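Local coordinates for lipopolysaccharide export system protein LptH (Pseudomonas aeruginosa, PDB 4UU4) that binds lipopolysaccharide and is required for its translocation from the inner to the outer membrane, possibly as part of a bridge across the periplasm, at residues 100-108 / 120-129; 28-39 / 51-62. All coordinates share one frame; numbering follows the deposited sequence.

Contact 1. Residues 100-108 / 120-129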
loop_
_atom_site.group_PDB
_atom_site.type_symbol
_atom_site.label_atom_id
_atom_site.label_comp_id
_atom_site.label_asym_id
_atom_site.label_seq_id
_atom_site.Cartn_x
_atom_site.Cartn_y
_atom_site.Cartn_z
ATOM N N ASP A 100 1.760 15.820 -8.277
ATOM C CA ASP A 100 1.491 15.556 -6.869
ATOM C C ASP A 100 1.561 14.063 -6.565
ATOM O O ASP A 100 0.566 13.453 -6.173
ATOM C CB ASP A 100 0.121 16.110 -6.472
ATOM C CG ASP A 100 -0.884 16.046 -7.605
ATOM O OD1 ASP A 100 -0.898 16.973 -8.442
ATOM O OD2 ASP A 100 -1.660 15.069 -7.661
ATOM N N VAL A 101 2.741 13.482 -6.750
ATOM C CA VAL A 101 2.943 12.059 -6.499
ATOM C C VAL A 101 3.108 11.757 -5.009
ATOM O O VAL A 101 3.987 12.309 -4.348
ATOM C CB VAL A 101 4.157 11.518 -7.290
ATOM C CG1 VAL A 101 5.240 12.586 -7.408
ATOM C CG2 VAL A 101 4.704 10.240 -6.649
ATOM N N THR A 102 2.258 10.874 -4.493
ATOM C CA THR A 102 2.273 10.512 -3.082
ATOM C C THR A 102 3.012 9.198 -2.838
ATOM O O THR A 102 2.724 8.167 -3.474
ATOM C CB THR A 102 0.841 10.450 -2.477
ATOM O OG1 THR A 102 0.016 9.576 -3.255
ATOM C CG2 THR A 102 0.212 11.835 -2.462
ATOM N N LYS A 103 3.979 9.259 -1.924
ATOM C CA LYS A 103 4.751 8.090 -1.533
ATOM C C LYS A 103 4.206 7.542 -0.226
ATOM O O LYS A 103 3.661 8.280 0.592
ATOM C CB LYS A 103 6.231 8.442 -1.376
ATOM C CG LYS A 103 6.877 8.997 -2.635
ATOM C CD LYS A 103 8.340 9.328 -2.403
ATOM C CE LYS A 103 8.993 9.870 -3.662
ATOM N NZ LYS A 103 10.381 10.349 -3.413
ATOM N N ALA A 104 4.344 6.236 -0.042
ATOM C CA ALA A 104 3.878 5.577 1.166
ATOM C C ALA A 104 4.805 4.426 1.522
ATOM O O ALA A 104 5.258 3.681 0.658
ATOM C CB ALA A 104 2.448 5.092 0.991
ATOM N N TYR A 105 5.095 4.296 2.806
ATOM C CA TYR A 105 6.023 3.287 3.268
ATOM C C TYR A 105 5.430 2.559 4.449
ATOM O O TYR A 105 4.714 3.150 5.252
ATOM C CB TYR A 105 7.338 3.931 3.692
ATOM C CG TYR A 105 8.044 4.709 2.601
ATOM C CD1 TYR A 105 7.786 6.065 2.399
ATOM C CD2 TYR A 105 8.992 4.096 1.792
ATOM C CE1 TYR A 105 8.448 6.779 1.412
ATOM C CE2 TYR A 105 9.656 4.801 0.805
ATOM C CZ TYR A 105 9.381 6.139 0.618
ATOM O OH TYR A 105 10.046 6.834 -0.369
ATOM N N GLY A 106 5.736 1.273 4.561
ATOM C CA GLY A 106 5.298 0.528 5.727
ATOM C C GLY A 106 5.856 -0.873 5.733
ATOM O O GLY A 106 6.056 -1.450 4.677
ATOM N N LEU A 107 6.115 -1.414 6.918
ATOM C CA LEU A 107 6.539 -2.802 7.027
ATOM C C LEU A 107 5.508 -3.734 6.395
ATOM O O LEU A 107 5.871 -4.639 5.650
ATOM C CB LEU A 107 6.824 -3.180 8.479
ATOM C CG LEU A 107 8.314 -3.303 8.817
ATOM C CD1 LEU A 107 9.095 -2.138 8.237
ATOM C CD2 LEU A 107 8.539 -3.401 10.324
ATOM N N THR A 108 4.226 -3.504 6.670
ATOM C CA THR A 108 3.177 -4.214 5.938
ATOM C C THR A 108 2.250 -3.220 5.243
ATOM O O THR A 108 1.823 -2.243 5.850
ATOM C CB THR A 108 2.359 -5.153 6.853
ATOM O OG1 THR A 108 3.225 -6.137 7.428
ATOM C CG2 THR A 108 1.260 -5.855 6.070
ATOM N N LEU A 120 -1.133 1.042 5.930
ATOM C CA LEU A 120 0.279 0.866 6.223
ATOM C C LEU A 120 0.443 0.583 7.709
ATOM O O LEU A 120 -0.027 1.349 8.544
ATOM C CB LEU A 120 1.046 2.138 5.854
ATOM C CG LEU A 120 0.728 2.719 4.472
ATOM C CD1 LEU A 120 0.259 4.161 4.576
ATOM C CD2 LEU A 120 1.931 2.625 3.557
ATOM N N ILE A 121 1.099 -0.524 8.035
ATOM C CA ILE A 121 1.321 -0.900 9.424
ATOM C C ILE A 121 2.830 -0.787 9.614
ATOM O O ILE A 121 3.590 -0.795 8.639
ATOM C CB ILE A 121 0.550 -2.185 9.797
ATOM C CG1 ILE A 121 -0.953 -1.987 9.586
ATOM C CG2 ILE A 121 0.827 -2.595 11.234
ATOM C CD1 ILE A 121 -1.805 -3.010 10.304
ATOM N N ASP A 122 3.237 -0.672 10.878
ATOM C CA ASP A 122 4.637 -0.791 11.364
ATOM C C ASP A 122 5.800 0.006 10.791
ATOM O O ASP A 122 6.585 -0.502 9.997
ATOM C CB ASP A 122 5.116 -2.229 11.311
ATOM C CG ASP A 122 5.962 -2.585 12.514
ATOM O OD1 ASP A 122 6.366 -1.664 13.247
ATOM O OD2 ASP A 122 6.222 -3.793 12.726
ATOM N N GLN A 123 5.924 1.244 11.240
ATOM C CA GLN A 123 6.719 2.306 10.629
ATOM C C GLN A 123 6.028 3.044 9.458
ATOM O O GLN A 123 6.682 3.481 8.515
ATOM C CB GLN A 123 8.113 1.834 10.273
ATOM C CG GLN A 123 8.832 1.303 11.491
ATOM C CD GLN A 123 9.968 0.376 11.146
ATOM O OE1 GLN A 123 10.305 -0.520 11.919
ATOM N NE2 GLN A 123 10.576 0.585 9.986
ATOM N N ALA A 124 4.710 3.186 9.564
ATOM C CA ALA A 124 3.915 3.816 8.522
ATOM C C ALA A 124 4.377 5.243 8.218
ATOM O O ALA A 124 4.365 6.112 9.088
ATOM C CB ALA A 124 2.446 3.803 8.912
ATOM N N LYS A 125 4.788 5.478 6.975
ATOM C CA LYS A 125 5.180 6.811 6.543
ATOM C C LYS A 125 4.391 7.185 5.294
ATOM O O LYS A 125 3.982 6.314 4.537
ATOM C CB LYS A 125 6.684 6.866 6.263
ATOM C CG LYS A 125 7.284 8.268 6.280
ATOM C CD LYS A 125 8.720 8.271 5.763
ATOM C CE LYS A 125 9.584 7.239 6.478
ATOM N NZ LYS A 125 10.943 7.111 5.867
ATOM N N VAL A 126 4.154 8.478 5.098
ATOM C CA VAL A 126 3.499 8.982 3.893
ATOM C C VAL A 126 4.096 10.327 3.508
ATOM O O VAL A 126 4.083 11.266 4.303
ATOM C CB VAL A 126 1.980 9.189 4.083
ATOM C CG1 VAL A 126 1.392 9.871 2.863
ATOM C CG2 VAL A 126 1.269 7.878 4.334
ATOM N N ILE A 127 4.615 10.427 2.290
ATOM C CA ILE A 127 5.134 11.696 1.808
ATOM C C ILE A 127 4.236 12.281 0.724
ATOM O O ILE A 127 4.190 11.771 -0.400
ATOM C CB ILE A 127 6.573 11.565 1.281
ATOM C CG1 ILE A 127 7.448 10.829 2.297
ATOM C CG2 ILE A 127 7.151 12.935 0.982
ATOM C CD1 ILE A 127 8.840 10.514 1.791
ATOM N N GLN A 128 3.506 13.338 1.078
ATOM C CA GLN A 128 2.707 14.072 0.104
ATOM C C GLN A 128 3.106 15.551 0.023
ATOM O O GLN A 128 2.895 16.327 0.954
ATOM C CB GLN A 128 1.192 13.870 0.323
ATOM C CG GLN A 128 0.549 14.571 1.513
ATOM C CD GLN A 128 -0.968 14.480 1.475
ATOM O OE1 GLN A 128 -1.531 13.410 1.236
ATOM N NE2 GLN A 128 -1.636 15.605 1.695
ATOM N N GLU A 129 3.720 15.912 -1.104
ATOM C CA GLU A 129 4.080 17.296 -1.417
ATOM C C GLU A 129 4.885 17.978 -0.311
ATOM O O GLU A 129 4.502 19.036 0.189
ATOM C CB GLU A 129 2.823 18.103 -1.743
ATOM C CG GLU A 129 1.826 17.333 -2.597
ATOM C CD GLU A 129 0.515 18.067 -2.776
ATOM O OE1 GLU A 129 0.419 18.884 -3.713
ATOM O OE2 GLU A 129 -0.422 17.825 -1.985
#
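Tyr105 and Lys125 face each other as an antiparallel pair joined by two backbone hydrogen bonds; both N...O distances, Tyr105 N to Lys125 O and Lys125 N to Tyr105 O, are 2.9 Å. The tyrosine CB lies 4.0 Å from Lys125 CB. Because CG sits beside the backbone N (chi1 -59°), the ring swings along the strand pair: CD1 passes Lys125 CB and CD, CE1 comes 3.8 Å from Ile127 CD1, and the hydroxyl OH continues beyond it. Lys125 bends back at chi3, which brings NZ over the ring but 5.1 Å from its centroid, a weak cation-pi attraction at most. On the other face of the sheet, Leu120 CD2 packs 3.6 Å from Ala104 CB. Past Gly106, Leu107 and Thr108 stand opposite the single Ile121, a classic beta bulge. Leu107 CD2 rests against the Asp122 carboxylate, whose oxygens are held by Thr158 and Ser159; CD1 lies near Gln123 NE2, and Gln123 OE1 is hydrogen-bonded to Ser159 OG. The pair lies inside one sheet of the beta-jellyroll, between strands 89-93, whose Tyr90 meets the Tyr105 ring, and 131-135; the corner carries both segments into the other sheet, where Ile138 packs on Leu120, Ala124 and Val126.

Contact 2. Residues 28-39 / 51-62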
loop_
_atom_site.group_PDB
_atom_site.type_symbol
_atom_site.label_atom_id
_atom_site.label_comp_id
_atom_site.label_asym_id
_atom_site.label_seq_id
_atom_site.Cartn_x
_atom_site.Cartn_y
_atom_site.Cartn_z
ATOM N N ASP A 28 -7.173 4.285 -11.990
ATOM C CA ASP A 28 -6.186 3.346 -11.441
ATOM C C ASP A 28 -6.637 1.924 -11.114
ATOM O O ASP A 28 -5.956 1.196 -10.397
ATOM C CB ASP A 28 -5.393 3.996 -10.305
ATOM C CG ASP A 28 -4.132 4.692 -10.796
ATOM O OD1 ASP A 28 -3.548 4.234 -11.801
ATOM O OD2 ASP A 28 -3.718 5.692 -10.170
ATOM N N ARG A 29 -7.778 1.525 -11.659
ATOM C CA ARG A 29 -8.530 0.356 -11.197
ATOM C C ARG A 29 -9.161 -0.382 -12.383
ATOM O O ARG A 29 -9.290 -1.610 -12.370
ATOM C CB ARG A 29 -9.606 0.767 -10.181
ATOM C CG ARG A 29 -10.175 -0.365 -9.321
ATOM C CD ARG A 29 -11.310 0.210 -8.410
ATOM N NE ARG A 29 -12.142 -0.758 -7.686
ATOM C CZ ARG A 29 -12.813 -1.770 -8.226
ATOM N NH1 ARG A 29 -12.751 -2.007 -9.535
ATOM N NH2 ARG A 29 -13.538 -2.555 -7.442
ATOM N N GLU A 30 -9.545 0.379 -13.409
ATOM C CA GLU A 30 -10.036 -0.181 -14.673
ATOM C C GLU A 30 -8.881 -0.650 -15.564
ATOM O O GLU A 30 -9.085 -1.408 -16.510
ATOM C CB GLU A 30 -10.901 0.837 -15.431
ATOM C CG GLU A 30 -12.387 0.808 -15.078
ATOM C CD GLU A 30 -13.247 0.191 -16.172
ATOM O OE1 GLU A 30 -12.930 0.383 -17.366
ATOM O OE2 GLU A 30 -14.244 -0.486 -15.841
ATOM N N GLN A 31 -7.672 -0.179 -15.265
ATOM C CA GLN A 31 -6.465 -0.636 -15.953
ATOM C C GLN A 31 -6.074 -2.015 -15.438
ATOM O O GLN A 31 -6.427 -2.379 -14.315
ATOM C CB GLN A 31 -5.306 0.336 -15.709
ATOM C CG GLN A 31 -5.566 1.762 -16.145
ATOM C CD GLN A 31 -5.654 1.918 -17.647
ATOM O OE1 GLN A 31 -4.658 2.203 -18.312
ATOM N NE2 GLN A 31 -6.853 1.744 -18.192
ATOM N N PRO A 32 -5.338 -2.790 -16.253
ATOM C CA PRO A 32 -4.881 -4.114 -15.816
ATOM C C PRO A 32 -3.770 -4.040 -14.767
ATOM O O PRO A 32 -3.053 -3.043 -14.685
ATOM C CB PRO A 32 -4.342 -4.736 -17.106
ATOM C CG PRO A 32 -3.945 -3.572 -17.943
ATOM C CD PRO A 32 -4.962 -2.511 -17.649
ATOM N N ILE A 33 -3.642 -5.098 -13.971
ATOM C CA ILE A 33 -2.592 -5.198 -12.965
ATOM C C ILE A 33 -1.436 -6.038 -13.495
ATOM O O ILE A 33 -1.614 -7.219 -13.784
ATOM C CB ILE A 33 -3.118 -5.881 -11.684
ATOM C CG1 ILE A 33 -4.378 -5.184 -11.171
ATOM C CG2 ILE A 33 -2.038 -5.923 -10.608
ATOM C CD1 ILE A 33 -5.030 -5.915 -10.026
ATOM N N ARG A 34 -0.257 -5.442 -13.636
ATOM C CA ARG A 34 0.914 -6.225 -14.031
ATOM C C ARG A 34 1.825 -6.501 -12.837
ATOM O O ARG A 34 2.040 -5.629 -12.003
ATOM C CB ARG A 34 1.679 -5.586 -15.204
ATOM C CG ARG A 34 1.545 -4.078 -15.336
ATOM C CD ARG A 34 1.726 -3.612 -16.786
ATOM N NE ARG A 34 0.795 -4.276 -17.698
ATOM C CZ ARG A 34 0.498 -3.840 -18.921
ATOM N NH1 ARG A 34 1.048 -2.730 -19.393
ATOM N NH2 ARG A 34 -0.362 -4.517 -19.674
ATOM N N VAL A 35 2.327 -7.729 -12.738
ATOM C CA VAL A 35 3.227 -8.084 -11.646
ATOM C C VAL A 35 4.547 -8.628 -12.189
ATOM O O VAL A 35 4.573 -9.410 -13.137
ATOM C CB VAL A 35 2.599 -9.111 -10.673
ATOM C CG1 VAL A 35 3.315 -9.072 -9.332
ATOM C CG2 VAL A 35 1.120 -8.842 -10.481
ATOM N N GLN A 36 5.643 -8.193 -11.582
ATOM C CA GLN A 36 6.968 -8.637 -11.969
ATOM C C GLN A 36 7.663 -9.169 -10.725
ATOM O O GLN A 36 7.800 -8.449 -9.733
ATOM C CB GLN A 36 7.764 -7.474 -12.565
ATOM C CG GLN A 36 9.143 -7.853 -13.077
ATOM C CD GLN A 36 10.129 -6.705 -12.992
ATOM O OE1 GLN A 36 9.911 -5.734 -12.264
ATOM N NE2 GLN A 36 11.228 -6.812 -13.735
ATOM N N ALA A 37 8.082 -10.433 -10.768
ATOM C CA ALA A 37 8.790 -11.027 -9.640
ATOM C C ALA A 37 9.824 -12.056 -10.072
ATOM O O ALA A 37 10.049 -12.271 -11.262
ATOM C CB ALA A 37 7.806 -11.646 -8.656
ATOM N N ASP A 38 10.459 -12.674 -9.079
ATOM C CA ASP A 38 11.367 -13.788 -9.306
ATOM C C ASP A 38 10.586 -15.089 -9.389
ATOM O O ASP A 38 10.935 -15.983 -10.159
ATOM C CB ASP A 38 12.392 -13.886 -8.175
ATOM C CG ASP A 38 13.440 -12.806 -8.249
ATOM O OD1 ASP A 38 13.613 -12.224 -9.337
ATOM O OD2 ASP A 38 14.095 -12.540 -7.221
ATOM N N SER A 39 9.532 -15.197 -8.585
ATOM C CA SER A 39 8.719 -16.409 -8.573
ATOM C C SER A 39 7.263 -16.106 -8.233
ATOM O O SER A 39 6.950 -15.058 -7.665
ATOM C CB SER A 39 9.297 -17.449 -7.605
ATOM O OG SER A 39 9.211 -17.025 -6.255
ATOM N N TYR A 51 3.658 -13.896 -4.826
ATOM C CA TYR A 51 4.818 -13.532 -5.628
ATOM C C TYR A 51 6.005 -13.177 -4.729
ATOM O O TYR A 51 5.849 -12.471 -3.728
ATOM C CB TYR A 51 4.480 -12.334 -6.517
ATOM C CG TYR A 51 3.215 -12.490 -7.332
ATOM C CD1 TYR A 51 1.974 -12.168 -6.797
ATOM C CD2 TYR A 51 3.264 -12.944 -8.648
ATOM C CE1 TYR A 51 0.817 -12.306 -7.542
ATOM C CE2 TYR A 51 2.111 -13.087 -9.401
ATOM C CZ TYR A 51 0.893 -12.767 -8.842
ATOM O OH TYR A 51 -0.254 -12.907 -9.588
ATOM N N ARG A 52 7.189 -13.666 -5.097
ATOM C CA ARG A 52 8.393 -13.442 -4.296
ATOM C C ARG A 52 9.564 -12.953 -5.146
ATOM O O ARG A 52 9.676 -13.307 -6.327
ATOM C CB ARG A 52 8.808 -14.726 -3.573
ATOM C CG ARG A 52 7.760 -15.314 -2.645
ATOM C CD ARG A 52 8.317 -16.523 -1.904
ATOM N NE ARG A 52 7.266 -17.416 -1.425
ATOM C CZ ARG A 52 6.600 -18.265 -2.203
ATOM N NH1 ARG A 52 6.866 -18.330 -3.500
ATOM N NH2 ARG A 52 5.661 -19.046 -1.685
ATOM N N GLY A 53 10.428 -12.143 -4.533
ATOM C CA GLY A 53 11.664 -11.698 -5.159
ATOM C C GLY A 53 11.563 -10.379 -5.903
ATOM O O GLY A 53 11.251 -10.360 -7.095
ATOM N N ASP A 54 11.844 -9.279 -5.204
ATOM C CA ASP A 54 11.769 -7.935 -5.778
ATOM C C ASP A 54 10.444 -7.697 -6.486
ATOM O O ASP A 54 10.414 -7.220 -7.619
ATOM C CB ASP A 54 12.917 -7.680 -6.761
ATOM C CG ASP A 54 14.260 -7.558 -6.078
ATOM O OD1 ASP A 54 14.453 -6.586 -5.315
ATOM O OD2 ASP A 54 15.129 -8.427 -6.322
ATOM N N VAL A 55 9.351 -8.037 -5.815
ATOM C CA VAL A 55 8.025 -7.950 -6.407
ATOM C C VAL A 55 7.602 -6.510 -6.684
ATOM O O VAL A 55 7.688 -5.634 -5.806
ATOM C CB VAL A 55 6.988 -8.620 -5.504
ATOM C CG1 VAL A 55 5.691 -8.846 -6.261
ATOM C CG2 VAL A 55 7.544 -9.924 -4.973
ATOM N N VAL A 56 7.159 -6.288 -7.921
ATOM C CA VAL A 56 6.622 -5.009 -8.363
ATOM C C VAL A 56 5.254 -5.214 -9.007
ATOM O O VAL A 56 5.151 -5.798 -10.079
ATOM C CB VAL A 56 7.531 -4.346 -9.419
ATOM C CG1 VAL A 56 7.072 -2.917 -9.694
ATOM C CG2 VAL A 56 8.977 -4.369 -8.973
ATOM N N VAL A 57 4.203 -4.732 -8.354
ATOM C CA VAL A 57 2.872 -4.743 -8.950
ATOM C C VAL A 57 2.426 -3.326 -9.318
ATOM O O VAL A 57 2.429 -2.426 -8.483
ATOM C CB VAL A 57 1.824 -5.454 -8.039
ATOM C CG1 VAL A 57 2.347 -5.616 -6.611
ATOM C CG2 VAL A 57 0.474 -4.731 -8.078
ATOM N N THR A 58 2.065 -3.123 -10.580
ATOM C CA THR A 58 1.581 -1.821 -11.028
ATOM C C THR A 58 0.163 -1.895 -11.593
ATOM O O THR A 58 -0.178 -2.827 -12.327
ATOM C CB THR A 58 2.514 -1.187 -12.088
ATOM O OG1 THR A 58 2.582 -2.031 -13.242
ATOM C CG2 THR A 58 3.917 -0.976 -11.528
ATOM N N GLN A 59 -0.656 -0.909 -11.234
ATOM C CA GLN A 59 -1.989 -0.750 -11.809
ATOM C C GLN A 59 -2.181 0.698 -12.251
ATOM O O GLN A 59 -2.728 1.520 -11.516
ATOM C CB GLN A 59 -3.066 -1.148 -10.798
ATOM C CG GLN A 59 -4.474 -1.247 -11.372
ATOM C CD GLN A 59 -5.510 -1.639 -10.324
ATOM O OE1 GLN A 59 -5.355 -1.349 -9.139
ATOM N NE2 GLN A 59 -6.568 -2.307 -10.762
ATOM N N GLY A 60 -1.709 1.009 -13.452
ATOM C CA GLY A 60 -1.804 2.355 -13.983
ATOM C C GLY A 60 -0.764 3.286 -13.393
ATOM O O GLY A 60 0.392 3.292 -13.812
ATOM N N SER A 61 -1.183 4.084 -12.418
ATOM C CA SER A 61 -0.278 5.000 -11.731
ATOM C C SER A 61 0.082 4.445 -10.358
ATOM O O SER A 61 1.072 4.849 -9.748
ATOM C CB SER A 61 -0.912 6.384 -11.586
ATOM O OG SER A 61 -1.253 6.640 -10.237
ATOM N N THR A 62 -0.733 3.515 -9.877
ATOM C CA THR A 62 -0.488 2.874 -8.595
ATOM C C THR A 62 0.690 1.910 -8.701
ATOM O O THR A 62 0.881 1.259 -9.731
ATOM C CB THR A 62 -1.744 2.125 -8.119
ATOM O OG1 THR A 62 -2.815 3.059 -7.939
ATOM C CG2 THR A 62 -1.487 1.406 -6.812
HETATM O O HOH W 1 -0.988 -1.526 -15.104
HETATM O O HOH W 2 15.972 -10.187 -8.683
#
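Val35 touches the Tyr51 ring through one methyl: CG1, anti to the backbone N (chi1 -159°), stands over the centre of one face, 4.0 Å from the centroid, a CH-pi contact. The same methyl reaches Val55 CG1 at 3.9 Å, and Ala37 CB extends the apolar patch to Tyr51 CB and Val55 CG2. Farther along, Ile33 CG2 lies side by side with Val57 CG2. On the other face of the strand pair, Gln36 CG lies anti to the backbone N (chi1 -177°), which carries the chain alongside Val56, while the Arg34 chain bends at chi3 after its CG has crossed Thr58 OG1. Strand 34-36, the outermost within this chain in one sheet of the beta-jellyroll, pairs antiparallel with strand 55-59; at the corner leading into the second sheet, a classic beta bulge sets Asp38 and Ser39 against the single Arg52. Arg52 O accepts from Asp38 N and Ser39 N, each at 2.9 Å. Ser39 OG lies in plane with the Arg52 guanidinium, at its edge, 3.8 Å from NH1. Beside the type II' turn Gln59-Thr62, the poorly ordered Asp28 receives Ser61 OG on the syn side of OD2, and Lys94 N is a second partner of that hydroxyl. Water 1 bridges Pro32 O, Thr58 O and Gly60 N.

Overall arrangement
From the N terminus, the chain lays down strand 34-36, turns into the second sheet for the hairpin 39-43/48-52, and comes back as strand 55-59, where contact 2 closes its loop. Strands of both sheets follow before 100-108 opens contact 1; the chain crosses over for 109-112 and 117-121, then returns to close that loop at 124-128. The two loops thus follow in series, neither nested nor crossed. Each pairs neighbouring strands in one sheet and, past a bulged corner, in the other. Contact 2 lies at one edge of the jellyroll and contact 1 in its middle, with strands 62-66 and 89-93 between them in the first sheet; their centres are about 18 Å apart.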